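Local coordinates for protein peptidase M3B, oligoendopeptidase F (Enterococcus faecium, PDB 2QR4) that probably cleaves short peptides as a metal-dependent oligoendopeptidase of the M3 family, at residues A[98-103]-A[125-130]; A[27-30]-A[35-38]; A[90-95]-A[121-126]; A[105-108]-A[113-116]; A[233-238]-A[247-252]. One frame throughout, in Å; residues are numbered along the deposited sequence.

Contact 1: A[98-103]-A[125-130]; sequences LSDDQI and DNRAHV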
# COMPACT_ATOMS: atom_id res chain seq x y z
N LEU A 98 -25.63 2.09 -26.68
CA LEU A 98 -26.98 1.83 -27.16
C LEU A 98 -27.96 2.54 -26.24
O LEU A 98 -27.67 2.78 -25.06
CB LEU A 98 -27.26 0.33 -27.16
CG LEU A 98 -26.29 -0.51 -27.99
CD1 LEU A 98 -26.53 -1.97 -27.74
CD2 LEU A 98 -26.44 -0.18 -29.46
N SER A 99 -29.12 2.89 -26.78
CA SER A 99 -30.20 3.46 -25.98
C SER A 99 -30.95 2.36 -25.24
O SER A 99 -31.12 1.25 -25.77
CB SER A 99 -31.20 4.16 -26.89
OG SER A 99 -32.03 3.19 -27.50
N ASP A 100 -31.42 2.67 -24.03
CA ASP A 100 -32.32 1.77 -23.30
C ASP A 100 -33.31 1.02 -24.20
O ASP A 100 -33.50 -0.18 -24.05
CB ASP A 100 -33.08 2.53 -22.22
CG ASP A 100 -32.28 2.71 -20.94
OD1 ASP A 100 -31.06 2.41 -20.96
OD2 ASP A 100 -32.86 3.15 -19.92
N ASP A 101 -33.94 1.73 -25.13
CA ASP A 101 -34.95 1.06 -25.96
C ASP A 101 -34.39 0.19 -27.07
O ASP A 101 -35.07 -0.72 -27.55
CB ASP A 101 -36.05 2.03 -26.48
CG ASP A 101 -35.71 3.49 -26.26
OD1 ASP A 101 -36.53 4.33 -26.73
OD2 ASP A 101 -34.67 3.82 -25.63
N GLN A 102 -33.15 0.44 -27.48
CA GLN A 102 -32.46 -0.46 -28.42
C GLN A 102 -32.13 -1.77 -27.71
O GLN A 102 -32.18 -2.84 -28.30
CB GLN A 102 -31.17 0.16 -28.93
CG GLN A 102 -31.30 1.13 -30.09
CD GLN A 102 -29.99 1.83 -30.37
OE1 GLN A 102 -29.50 2.62 -29.55
NE2 GLN A 102 -29.38 1.52 -31.52
N ILE A 103 -31.78 -1.66 -26.44
CA ILE A 103 -31.40 -2.80 -25.62
C ILE A 103 -32.58 -3.76 -25.42
O ILE A 103 -32.46 -4.95 -25.71
CB ILE A 103 -30.81 -2.35 -24.27
CG1 ILE A 103 -29.50 -1.60 -24.51
CG2 ILE A 103 -30.57 -3.52 -23.36
CD1 ILE A 103 -28.82 -1.13 -23.23
N ASP A 125 -29.20 0.67 -15.24
CA ASP A 125 -29.56 1.46 -14.07
C ASP A 125 -28.34 2.18 -13.49
O ASP A 125 -28.46 2.96 -12.56
CB ASP A 125 -30.16 0.57 -12.98
CG ASP A 125 -31.55 0.10 -13.30
OD1 ASP A 125 -31.98 -0.88 -12.67
OD2 ASP A 125 -32.23 0.71 -14.16
N ASN A 126 -27.17 1.90 -14.04
CA ASN A 126 -25.93 2.38 -13.47
C ASN A 126 -25.23 3.27 -14.48
O ASN A 126 -24.03 3.56 -14.37
CB ASN A 126 -25.05 1.18 -13.14
CG ASN A 126 -24.23 1.38 -11.91
OD1 ASN A 126 -23.11 0.87 -11.81
ND2 ASN A 126 -24.78 2.11 -10.94
N ARG A 127 -26.00 3.69 -15.47
CA ARG A 127 -25.56 4.55 -16.55
C ARG A 127 -24.68 5.70 -16.07
O ARG A 127 -23.66 6.02 -16.68
CB ARG A 127 -26.80 5.11 -17.25
CG ARG A 127 -26.57 5.67 -18.64
CD ARG A 127 -27.89 5.99 -19.32
NE ARG A 127 -28.47 4.88 -20.09
CZ ARG A 127 -27.94 4.40 -21.22
NH1 ARG A 127 -26.81 4.89 -21.70
NH2 ARG A 127 -28.54 3.41 -21.86
N ALA A 128 -25.08 6.31 -14.96
CA ALA A 128 -24.39 7.49 -14.43
C ALA A 128 -23.04 7.17 -13.79
O ALA A 128 -22.26 8.07 -13.51
CB ALA A 128 -25.28 8.22 -13.44
N HIS A 129 -22.76 5.90 -13.55
CA HIS A 129 -21.56 5.55 -12.80
C HIS A 129 -20.63 4.69 -13.61
O HIS A 129 -19.56 4.32 -13.13
CB HIS A 129 -21.93 4.88 -11.48
CG HIS A 129 -22.92 5.66 -10.68
ND1 HIS A 129 -22.59 6.82 -10.01
CD2 HIS A 129 -24.24 5.45 -10.46
CE1 HIS A 129 -23.67 7.30 -9.41
NE2 HIS A 129 -24.68 6.48 -9.66
N VAL A 130 -21.03 4.38 -14.84
CA VAL A 130 -20.12 3.72 -15.77
C VAL A 130 -19.44 4.78 -16.63
O VAL A 130 -20.07 5.75 -17.03
CB VAL A 130 -20.85 2.72 -16.66
CG1 VAL A 130 -19.88 2.09 -17.65
CG2 VAL A 130 -21.52 1.65 -15.81
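Arg127 reaches across to Asp100 and to the backbone of Leu98, and its side chain carries the whole contact; the nearest pair of CA atoms, those of Asp100 and Asp125, is 9.6 Å apart. Its CB points toward 98-103, and CG lies anti to the backbone N, which sends the chain across the gap. CB, CG and CD serve as a spacer. The chain bends about the CG-CD bond (chi3 -89°), and this turn brings the guanidinium up to the turn before helix 100-109. NE passes Asp100 OD1 at 3.7 Å, too far for a bond. The tip NH2 does the gripping: it donates to Asp100 OD1 at 2.9 Å in a nearly straight salt bridge (174°), and weakly to Leu98 O at 3.4 Å. OD1 lies in the guanidinium plane but is itself met from above its carboxylate plane, the two planes standing 49° apart. The other terminal nitrogen, NH1, bonds to Leu96 O, which helps fix the rotation of the group.

The receiving end is ordered by its own bonds. Gln102 N donates to Ser99 OG at 3.0 Å, and Ser99 N donates to Gln102 OE1 at 2.8 Å. This reciprocal pair is a capping box at the N-terminus of helix 100-109, whose first turn supplies the carboxylate that Arg127 binds.

Contact 2: A[27-30]-A[35-38]; sequences GTLD and QFLN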
# COMPACT_ATOMS: atom_id res chain seq x y z
N GLY A 27 -16.94 -3.65 -30.19
CA GLY A 27 -17.47 -2.84 -31.29
C GLY A 27 -18.55 -3.49 -32.13
O GLY A 27 -18.92 -2.94 -33.17
N THR A 28 -19.07 -4.63 -31.69
CA THR A 28 -20.13 -5.32 -32.42
C THR A 28 -21.52 -5.18 -31.81
O THR A 28 -22.52 -5.54 -32.45
CB THR A 28 -19.87 -6.83 -32.53
OG1 THR A 28 -19.90 -7.42 -31.23
CG2 THR A 28 -18.53 -7.12 -33.21
N LEU A 29 -21.59 -4.67 -30.59
CA LEU A 29 -22.85 -4.68 -29.86
C LEU A 29 -24.03 -4.12 -30.64
O LEU A 29 -25.15 -4.60 -30.48
CB LEU A 29 -22.72 -3.98 -28.50
CG LEU A 29 -21.66 -4.60 -27.58
CD1 LEU A 29 -21.79 -4.11 -26.14
CD2 LEU A 29 -21.74 -6.10 -27.64
N ASP A 30 -23.78 -3.12 -31.48
CA ASP A 30 -24.84 -2.48 -32.25
C ASP A 30 -25.17 -3.20 -33.57
O ASP A 30 -25.96 -2.71 -34.36
CB ASP A 30 -24.48 -1.03 -32.57
CG ASP A 30 -23.30 -0.91 -33.53
OD1 ASP A 30 -22.90 0.22 -33.83
OD2 ASP A 30 -22.78 -1.95 -33.99
N GLN A 35 -25.29 -10.67 -31.97
CA GLN A 35 -23.94 -10.25 -31.66
C GLN A 35 -23.87 -9.76 -30.23
O GLN A 35 -22.85 -9.91 -29.56
CB GLN A 35 -23.49 -9.15 -32.60
CG GLN A 35 -23.20 -9.62 -34.02
CD GLN A 35 -24.45 -9.71 -34.89
OE1 GLN A 35 -25.58 -9.65 -34.40
NE2 GLN A 35 -24.24 -9.84 -36.20
N PHE A 36 -24.98 -9.18 -29.78
CA PHE A 36 -25.09 -8.64 -28.43
C PHE A 36 -25.08 -9.81 -27.44
O PHE A 36 -24.37 -9.77 -26.44
CB PHE A 36 -26.40 -7.85 -28.33
CG PHE A 36 -26.57 -7.11 -27.04
CD1 PHE A 36 -25.87 -5.94 -26.79
CD2 PHE A 36 -27.47 -7.56 -26.08
CE1 PHE A 36 -26.04 -5.24 -25.60
CE2 PHE A 36 -27.64 -6.87 -24.88
CZ PHE A 36 -26.93 -5.71 -24.64
N LEU A 37 -25.85 -10.84 -27.75
CA LEU A 37 -25.91 -12.05 -26.94
C LEU A 37 -24.54 -12.71 -26.87
O LEU A 37 -24.10 -13.11 -25.80
CB LEU A 37 -26.94 -13.03 -27.51
CG LEU A 37 -27.12 -14.38 -26.79
CD1 LEU A 37 -27.43 -14.19 -25.31
CD2 LEU A 37 -28.20 -15.22 -27.45
N ASN A 38 -23.88 -12.83 -28.02
CA ASN A 38 -22.59 -13.50 -28.06
C ASN A 38 -21.54 -12.76 -27.23
O ASN A 38 -20.74 -13.39 -26.54
CB ASN A 38 -22.12 -13.70 -29.51
CG ASN A 38 -23.06 -14.60 -30.30
OD1 ASN A 38 -23.64 -15.54 -29.76
ND2 ASN A 38 -23.23 -14.30 -31.59
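Leu29 and Phe36 make the apolar half of this contact, where the loop 27-30 lies against an early turn of helix 33-63. Their backbones are close, with the CA atoms of Leu29 and Phe36 only 4.8 Å apart, so the contact is made largely by atoms near the backbone: CB atoms, carbonyl oxygens and the near side of the Phe36 ring. Leu29 CB meets Phe36 CD1 at 4.1 Å. Beyond CB, Leu29 CD2 only skirts Gln35 O, at 4.4 Å, and the side chain packs on Glu94 and Ile95 of helix 91-95. Phe36 CG is anti to the backbone N (chi1 -173°), and the ring thereby rises beside Leu29.

A second group of contacts sets carbonyl oxygens against carbon. Thr28 O lies 3.7 Å from Gln35 CB, and Leu29 O lies 4.0 Å from Phe36 CD1, approaching the ring obliquely. The Gln35 chain bends at chi2 (84°), carrying its amide away from the loop after CB has made the contact.

No hydrogen bond joins the two segments, and two of the polar groups have partners elsewhere. Thr28 OG1 bonds to His25 O, while Leu29 O accepts from Tyr106 OH. Phe36 also meets the Tyr106 ring, with the planes at about 45°, and packs on Ile95 of helix 91-95.

The chemistry is therefore that of modest van der Waals packing with no hydrogen bond between the segments; the directional bonds noted come from His25 and Tyr106.

Contact 3: A[90-95]-A[121-126]; sequences WFEPEI and QQIVDN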
# COMPACT_ATOMS: atom_id res chain seq x y z
N TRP A 90 -14.20 -2.66 -22.07
CA TRP A 90 -14.93 -1.92 -23.10
C TRP A 90 -16.42 -2.26 -23.07
O TRP A 90 -17.26 -1.54 -23.61
CB TRP A 90 -14.37 -2.24 -24.48
CG TRP A 90 -14.37 -3.72 -24.73
CD1 TRP A 90 -13.33 -4.59 -24.53
CD2 TRP A 90 -15.47 -4.50 -25.20
NE1 TRP A 90 -13.71 -5.85 -24.86
CE2 TRP A 90 -15.02 -5.84 -25.27
CE3 TRP A 90 -16.78 -4.20 -25.59
CZ2 TRP A 90 -15.85 -6.89 -25.68
CZ3 TRP A 90 -17.60 -5.24 -26.00
CH2 TRP A 90 -17.13 -6.57 -26.04
N PHE A 91 -16.74 -3.36 -22.40
CA PHE A 91 -18.05 -4.00 -22.48
C PHE A 91 -19.24 -3.15 -22.02
O PHE A 91 -20.18 -2.93 -22.79
CB PHE A 91 -17.98 -5.36 -21.77
CG PHE A 91 -19.27 -6.10 -21.73
CD1 PHE A 91 -19.91 -6.46 -22.91
CD2 PHE A 91 -19.84 -6.45 -20.53
CE1 PHE A 91 -21.11 -7.15 -22.88
CE2 PHE A 91 -21.04 -7.15 -20.50
CZ PHE A 91 -21.67 -7.49 -21.67
N GLU A 92 -19.21 -2.67 -20.77
CA GLU A 92 -20.32 -1.86 -20.24
C GLU A 92 -20.48 -0.48 -20.91
O GLU A 92 -21.59 -0.04 -21.20
CB GLU A 92 -20.20 -1.72 -18.73
CG GLU A 92 -20.17 -3.06 -17.99
CD GLU A 92 -20.36 -2.91 -16.48
OE1 GLU A 92 -20.42 -1.76 -15.96
OE2 GLU A 92 -20.46 -3.95 -15.79
N PRO A 93 -19.36 0.23 -21.12
CA PRO A 93 -19.40 1.44 -21.94
C PRO A 93 -20.06 1.19 -23.29
O PRO A 93 -20.86 2.01 -23.74
CB PRO A 93 -17.92 1.80 -22.11
CG PRO A 93 -17.30 1.28 -20.82
CD PRO A 93 -18.02 -0.01 -20.54
N GLU A 94 -19.74 0.07 -23.94
CA GLU A 94 -20.34 -0.18 -25.27
C GLU A 94 -21.80 -0.56 -25.19
O GLU A 94 -22.58 -0.17 -26.05
CB GLU A 94 -19.55 -1.20 -26.07
CG GLU A 94 -18.27 -0.66 -26.64
CD GLU A 94 -17.77 -1.45 -27.83
OE1 GLU A 94 -16.58 -1.25 -28.19
OE2 GLU A 94 -18.57 -2.26 -28.39
N ILE A 95 -22.18 -1.31 -24.16
CA ILE A 95 -23.59 -1.58 -23.94
C ILE A 95 -24.31 -0.25 -23.84
O ILE A 95 -25.33 -0.02 -24.48
CB ILE A 95 -23.83 -2.38 -22.65
CG1 ILE A 95 -23.41 -3.83 -22.84
CG2 ILE A 95 -25.29 -2.33 -22.25
CD1 ILE A 95 -23.31 -4.60 -21.55
N GLN A 121 -29.88 -5.15 -16.79
CA GLN A 121 -30.66 -4.18 -16.04
C GLN A 121 -29.79 -3.34 -15.11
O GLN A 121 -29.94 -2.13 -15.04
CB GLN A 121 -31.76 -4.87 -15.22
CG GLN A 121 -32.76 -3.93 -14.60
CD GLN A 121 -33.75 -3.40 -15.62
OE1 GLN A 121 -34.71 -4.09 -15.99
NE2 GLN A 121 -33.52 -2.19 -16.09
N GLN A 122 -28.89 -4.01 -14.37
CA GLN A 122 -27.99 -3.32 -13.45
C GLN A 122 -27.18 -2.30 -14.20
O GLN A 122 -27.02 -1.16 -13.74
CB GLN A 122 -27.04 -4.30 -12.77
CG GLN A 122 -27.49 -4.76 -11.39
CD GLN A 122 -28.92 -5.27 -11.38
OE1 GLN A 122 -29.86 -4.54 -11.69
NE2 GLN A 122 -29.09 -6.53 -10.99
N ILE A 123 -26.67 -2.72 -15.35
CA ILE A 123 -25.81 -1.86 -16.13
C ILE A 123 -26.55 -0.61 -16.58
O ILE A 123 -26.05 0.49 -16.38
CB ILE A 123 -25.22 -2.59 -17.33
CG1 ILE A 123 -24.29 -3.70 -16.83
CG2 ILE A 123 -24.46 -1.61 -18.22
CD1 ILE A 123 -23.89 -4.66 -17.88
N VAL A 124 -27.75 -0.81 -17.13
CA VAL A 124 -28.62 0.29 -17.57
C VAL A 124 -28.98 1.23 -16.42
O VAL A 124 -29.06 2.45 -16.61
CB VAL A 124 -29.92 -0.26 -18.23
CG1 VAL A 124 -31.00 0.82 -18.33
CG2 VAL A 124 -29.61 -0.85 -19.60
N ASP A 125 -29.20 0.67 -15.24
CA ASP A 125 -29.56 1.46 -14.07
C ASP A 125 -28.34 2.18 -13.49
O ASP A 125 -28.46 2.96 -12.56
CB ASP A 125 -30.16 0.57 -12.98
CG ASP A 125 -31.55 0.10 -13.30
OD1 ASP A 125 -31.98 -0.88 -12.67
OD2 ASP A 125 -32.23 0.71 -14.16
N ASN A 126 -27.17 1.90 -14.04
CA ASN A 126 -25.93 2.38 -13.47
C ASN A 126 -25.23 3.27 -14.48
O ASN A 126 -24.03 3.56 -14.37
CB ASN A 126 -25.05 1.18 -13.14
CG ASN A 126 -24.23 1.38 -11.91
OD1 ASN A 126 -23.11 0.87 -11.81
ND2 ASN A 126 -24.78 2.11 -10.94
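Glu92 and Ile123 stand opposite each other where helices 91-95 and 117-124 pass, their CA atoms 6.9 Å apart, the nearest such pair in the two segments. Each backbone is held by its own bonds, among them Ile95 N to Phe91 O at 2.9 Å and Asp125 N to Gln121 O at 2.9 Å; none runs from one segment to the other.

Ile123 is the central side chain and uses all of its branches beyond CB. Its CD1 meets Ile95 CD1 at 3.7 Å, methyl against methyl, and its CG2 approaches Ile95 CG2 at 4.2 Å, the two side chains crossing at about a right angle. In Ile123, CG1 is anti to the carbonyl carbon (chi1 -65°), placing CG1 and CD1 near Glu92. There the extended glutamate crosses the isoleucine at a slant: Glu92 CG is 4.1 Å from Ile123 CD1, and Glu92 OE2 is 4.0 Å from Ile123 CG1. Ile95 CD1 also sits 3.3 Å above the plane of the Phe91 ring, toward its rim.

Ile95 packs further on Phe36 of helix 33-63 and on Ile103 of helix 100-109. The contact is thus hydrophobic, flanked by Glu92, whose CG and carboxylate both graze Ile123; with no hydrogen bond across it, it probably owes its stability mainly to dispersion and the exclusion of water.

Contact 4: A[105-108]-A[113-116]; sequences QYFK and LEVY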
# COMPACT_ATOMS: atom_id res chain seq x y z
N GLN A 105 -35.15 -3.85 -27.15
CA GLN A 105 -35.60 -4.24 -28.48
C GLN A 105 -34.88 -5.53 -28.90
O GLN A 105 -35.45 -6.38 -29.59
CB GLN A 105 -35.34 -3.11 -29.49
CG GLN A 105 -35.95 -3.35 -30.87
CD GLN A 105 -37.33 -3.97 -30.81
OE1 GLN A 105 -37.61 -4.93 -31.52
NE2 GLN A 105 -38.20 -3.43 -29.96
N TYR A 106 -33.63 -5.66 -28.47
CA TYR A 106 -32.85 -6.88 -28.68
C TYR A 106 -33.47 -8.06 -27.93
O TYR A 106 -33.42 -9.19 -28.40
CB TYR A 106 -31.42 -6.69 -28.17
CG TYR A 106 -30.45 -5.98 -29.10
CD1 TYR A 106 -30.69 -5.86 -30.46
CD2 TYR A 106 -29.25 -5.47 -28.60
CE1 TYR A 106 -29.77 -5.23 -31.30
CE2 TYR A 106 -28.34 -4.84 -29.42
CZ TYR A 106 -28.59 -4.72 -30.77
OH TYR A 106 -27.66 -4.09 -31.56
N PHE A 107 -34.02 -7.77 -26.76
CA PHE A 107 -34.66 -8.80 -25.94
C PHE A 107 -35.93 -9.36 -26.56
O PHE A 107 -36.23 -10.55 -26.41
CB PHE A 107 -34.94 -8.27 -24.53
CG PHE A 107 -33.73 -8.30 -23.63
CD1 PHE A 107 -32.63 -7.51 -23.90
CD2 PHE A 107 -33.70 -9.13 -22.52
CE1 PHE A 107 -31.51 -7.54 -23.07
CE2 PHE A 107 -32.59 -9.16 -21.70
CZ PHE A 107 -31.50 -8.38 -21.97
N LYS A 108 -36.69 -8.52 -27.27
CA LYS A 108 -37.85 -9.01 -27.99
C LYS A 108 -37.40 -9.96 -29.09
O LYS A 108 -38.02 -11.00 -29.32
CB LYS A 108 -38.65 -7.85 -28.61
CG LYS A 108 -39.60 -7.16 -27.66
CD LYS A 108 -40.72 -6.47 -28.43
CE LYS A 108 -41.42 -7.45 -29.36
NZ LYS A 108 -42.55 -6.84 -30.10
N LEU A 113 -31.81 -13.91 -24.50
CA LEU A 113 -31.23 -12.82 -23.72
C LEU A 113 -31.91 -12.66 -22.36
O LEU A 113 -31.35 -12.06 -21.45
CB LEU A 113 -31.35 -11.50 -24.48
CG LEU A 113 -30.30 -11.20 -25.53
CD1 LEU A 113 -30.79 -10.02 -26.35
CD2 LEU A 113 -28.96 -10.89 -24.90
N GLU A 114 -33.11 -13.21 -22.23
CA GLU A 114 -33.86 -13.10 -20.99
C GLU A 114 -33.04 -13.64 -19.81
O GLU A 114 -33.22 -13.21 -18.67
CB GLU A 114 -35.21 -13.82 -21.11
CG GLU A 114 -36.33 -13.21 -20.28
CD GLU A 114 -36.59 -11.73 -20.59
OE1 GLU A 114 -36.66 -11.35 -21.77
OE2 GLU A 114 -36.75 -10.95 -19.63
N VAL A 115 -32.13 -14.56 -20.09
CA VAL A 115 -31.29 -15.15 -19.05
C VAL A 115 -30.38 -14.11 -18.42
O VAL A 115 -29.92 -14.29 -17.29
CB VAL A 115 -30.41 -16.29 -19.61
CG1 VAL A 115 -29.55 -16.87 -18.51
CG2 VAL A 115 -31.28 -17.38 -20.23
N TYR A 116 -30.12 -13.02 -19.15
CA TYR A 116 -29.21 -11.98 -18.69
C TYR A 116 -29.89 -10.66 -18.34
O TYR A 116 -29.22 -9.69 -18.00
CB TYR A 116 -28.13 -11.72 -19.74
CG TYR A 116 -27.27 -12.92 -20.03
CD1 TYR A 116 -27.42 -13.64 -21.21
CD2 TYR A 116 -26.33 -13.36 -19.10
CE1 TYR A 116 -26.65 -14.76 -21.47
CE2 TYR A 116 -25.56 -14.48 -19.35
CZ TYR A 116 -25.72 -15.17 -20.54
OH TYR A 116 -24.95 -16.27 -20.80
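The link between helices 100-109 and 117-124 is packed here: Phe107, late in helix 100-109, receives Leu113 from a 3-10 turn in the connection that leads into helix 117-124. The defining feature is a CH-pi contact. Leu113 CB lies 3.8 Å from the centroid of the Phe107 ring and 9° off the ring normal, which puts it over the middle of one face. The two side chains cross at about a right angle. Phe107 CG is anti to the carbonyl carbon (chi1 -81°), and this setting swings the ring from the helix toward the turn.

Other atoms of Leu113 touch around this point. Its CD1 reaches back to the helix backbone, 3.4 Å from Tyr106 O, and rests on Tyr106 CB at 3.8 Å. Leu113 O is close to Phe107 CE2, at 3.2 Å, but it is already engaged as acceptor of the turn bond from Tyr116 N at 2.8 Å.

Glu114 comes to the ring differently. Its OE1 lies at the edge, near the ring plane, 3.8 Å from Phe107 CD2, and the carboxylate is turned 76° from the ring. A partly positive ring edge could favour this placement weakly; the firmer partner of the carboxylate is Arg117, through a salt bridge from OE2.

Among the neighbouring helices, Phe107 packs on Ile120 of helix 117-124 and stacks edge-to-face with Trp104. Tyr106 turns the other way, to Ala33 of helix 33-63, and Tyr116 touches Ile40 and Leu44 of that same helix.

Contact 5: A[233-238]-A[247-252]; sequences SAREAS and SVYDTL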
# COMPACT_ATOMS: atom_id res chain seq x y z
N SER A 233 -20.80 9.78 -2.43
CA SER A 233 -19.89 9.36 -1.35
C SER A 233 -19.43 7.91 -1.52
O SER A 233 -20.01 7.13 -2.29
CB SER A 233 -20.58 9.48 0.02
OG SER A 233 -21.63 8.52 0.12
N ALA A 234 -18.41 7.54 -0.76
CA ALA A 234 -17.90 6.17 -0.80
C ALA A 234 -18.98 5.19 -0.38
O ALA A 234 -19.12 4.10 -0.96
CB ALA A 234 -16.69 6.04 0.08
N ARG A 235 -19.75 5.57 0.63
CA ARG A 235 -20.81 4.71 1.14
C ARG A 235 -21.89 4.47 0.09
O ARG A 235 -22.26 3.33 -0.18
CB ARG A 235 -21.43 5.29 2.42
CG ARG A 235 -22.44 4.34 3.07
CD ARG A 235 -22.94 4.85 4.40
NE ARG A 235 -23.73 6.08 4.26
CZ ARG A 235 -24.34 6.67 5.28
NH1 ARG A 235 -24.26 6.13 6.49
NH2 ARG A 235 -25.05 7.78 5.09
N GLU A 236 -22.41 5.55 -0.49
CA GLU A 236 -23.41 5.40 -1.53
C GLU A 236 -22.86 4.47 -2.58
O GLU A 236 -23.56 3.59 -3.07
CB GLU A 236 -23.78 6.74 -2.18
CG GLU A 236 -24.94 6.65 -3.18
CD GLU A 236 -25.18 7.95 -3.93
OE1 GLU A 236 -26.31 8.48 -3.84
OE2 GLU A 236 -24.25 8.46 -4.60
N ALA A 237 -21.58 4.63 -2.91
CA ALA A 237 -20.97 3.76 -3.92
C ALA A 237 -21.00 2.28 -3.53
O ALA A 237 -21.39 1.44 -4.33
CB ALA A 237 -19.55 4.21 -4.23
N SER A 238 -20.60 1.94 -2.32
CA SER A 238 -20.59 0.53 -1.93
C SER A 238 -22.00 -0.04 -1.80
O SER A 238 -22.27 -1.13 -2.29
CB SER A 238 -19.86 0.33 -0.61
OG SER A 238 -19.80 -1.05 -0.30
N SER A 247 -30.19 5.11 3.74
CA SER A 247 -31.02 5.23 4.91
C SER A 247 -31.00 3.99 5.81
O SER A 247 -31.22 4.12 7.00
CB SER A 247 -32.45 5.52 4.50
OG SER A 247 -32.98 4.38 3.85
N VAL A 248 -30.76 2.79 5.28
CA VAL A 248 -30.68 1.66 6.19
C VAL A 248 -29.48 1.83 7.13
O VAL A 248 -29.57 1.52 8.31
CB VAL A 248 -30.73 0.24 5.53
CG1 VAL A 248 -31.47 0.24 4.20
CG2 VAL A 248 -29.36 -0.34 5.39
N TYR A 249 -28.39 2.37 6.60
CA TYR A 249 -27.18 2.58 7.39
C TYR A 249 -27.39 3.68 8.45
O TYR A 249 -27.00 3.51 9.61
CB TYR A 249 -26.03 2.95 6.45
CG TYR A 249 -24.62 2.62 6.90
CD1 TYR A 249 -24.01 3.32 7.96
CD2 TYR A 249 -23.87 1.66 6.23
CE1 TYR A 249 -22.68 3.03 8.33
CE2 TYR A 249 -22.55 1.37 6.60
CZ TYR A 249 -21.96 2.05 7.63
OH TYR A 249 -20.66 1.73 7.95
N ASP A 250 -28.00 4.81 8.06
CA ASP A 250 -28.28 5.91 9.02
C ASP A 250 -29.20 5.44 10.14
O ASP A 250 -28.91 5.65 11.31
CB ASP A 250 -28.93 7.12 8.34
CG ASP A 250 -28.00 7.82 7.36
OD1 ASP A 250 -26.76 7.75 7.53
OD2 ASP A 250 -28.51 8.46 6.42
N THR A 251 -30.29 4.79 9.77
CA THR A 251 -31.22 4.23 10.74
C THR A 251 -30.53 3.32 11.75
O THR A 251 -30.78 3.43 12.95
CB THR A 251 -32.32 3.44 10.05
OG1 THR A 251 -33.09 4.32 9.23
CG2 THR A 251 -33.22 2.79 11.06
N LEU A 252 -29.68 2.43 11.27
CA LEU A 252 -28.93 1.53 12.15
C LEU A 252 -28.09 2.32 13.14
O LEU A 252 -28.20 2.13 14.35
CB LEU A 252 -28.04 0.57 11.35
CG LEU A 252 -27.05 -0.24 12.20
CD1 LEU A 252 -27.76 -1.39 12.98
CD2 LEU A 252 -25.96 -0.79 11.30
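Arg235 meets Tyr249 and Asp250 from a helix, 234-240, that begins at Ser233, the N-cap. Ser233 OG accepts from Glu236 N at 3.1 Å, in a nearly straight bond (171°), and so fixes the turn from which the arginine projects.

Along Arg235, CG is anti to the backbone N (chi1 -174°) and the chain runs extended until it bends at chi3. There CD lies over one face of the Tyr249 ring, 3.8 Å from the ring centroid, a CH-pi contact. NH1 then passes Tyr249 CD1 at 3.2 Å, with guanidinium and ring planes 58° apart. Both terminal nitrogens converge on one oxygen: NH2 donates to Asp250 OD1 at 3.0 Å by a bent bond, on the syn side but tilted out of the carboxylate plane, and NH1 adds a weak bond to Asp250 OD1 at 3.2 Å. NE is paired with Glu246, so two carboxylates probably share the buried positive charge.

Between them, these partners fix both the arm and the head of the arginine. Helices 234-240 and 246-258 lie beside helix 418-454, where Arg235 touches His447 and Tyr249 OH bonds to Ala443 O; Phe503, opening helix 503-520, meets the Tyr249 ring.

How the contacts relate
Contacts 1 to 4 form one cluster, with centres 6 to 15 Å apart, built from helices 33-63, 91-95, 100-109 and 117-124. Contact 2 comes first along the chain; contact 4 is nested inside the loops closed by contacts 1 and 3, which share Asp125 and Asn126. Ile103 links contacts 1 and 3 by packing on Ile95 and Val124, and Leu98 CD1 touches both Phe36 of contact 2 and Tyr106 of contact 4. Contact 5 follows later, in the peptidase M3 range, its centre 23 to 36 Å from the others. The cluster thus lies in a helical region far from the chain's centre, whereas contact 5 joins two helices nearer to it.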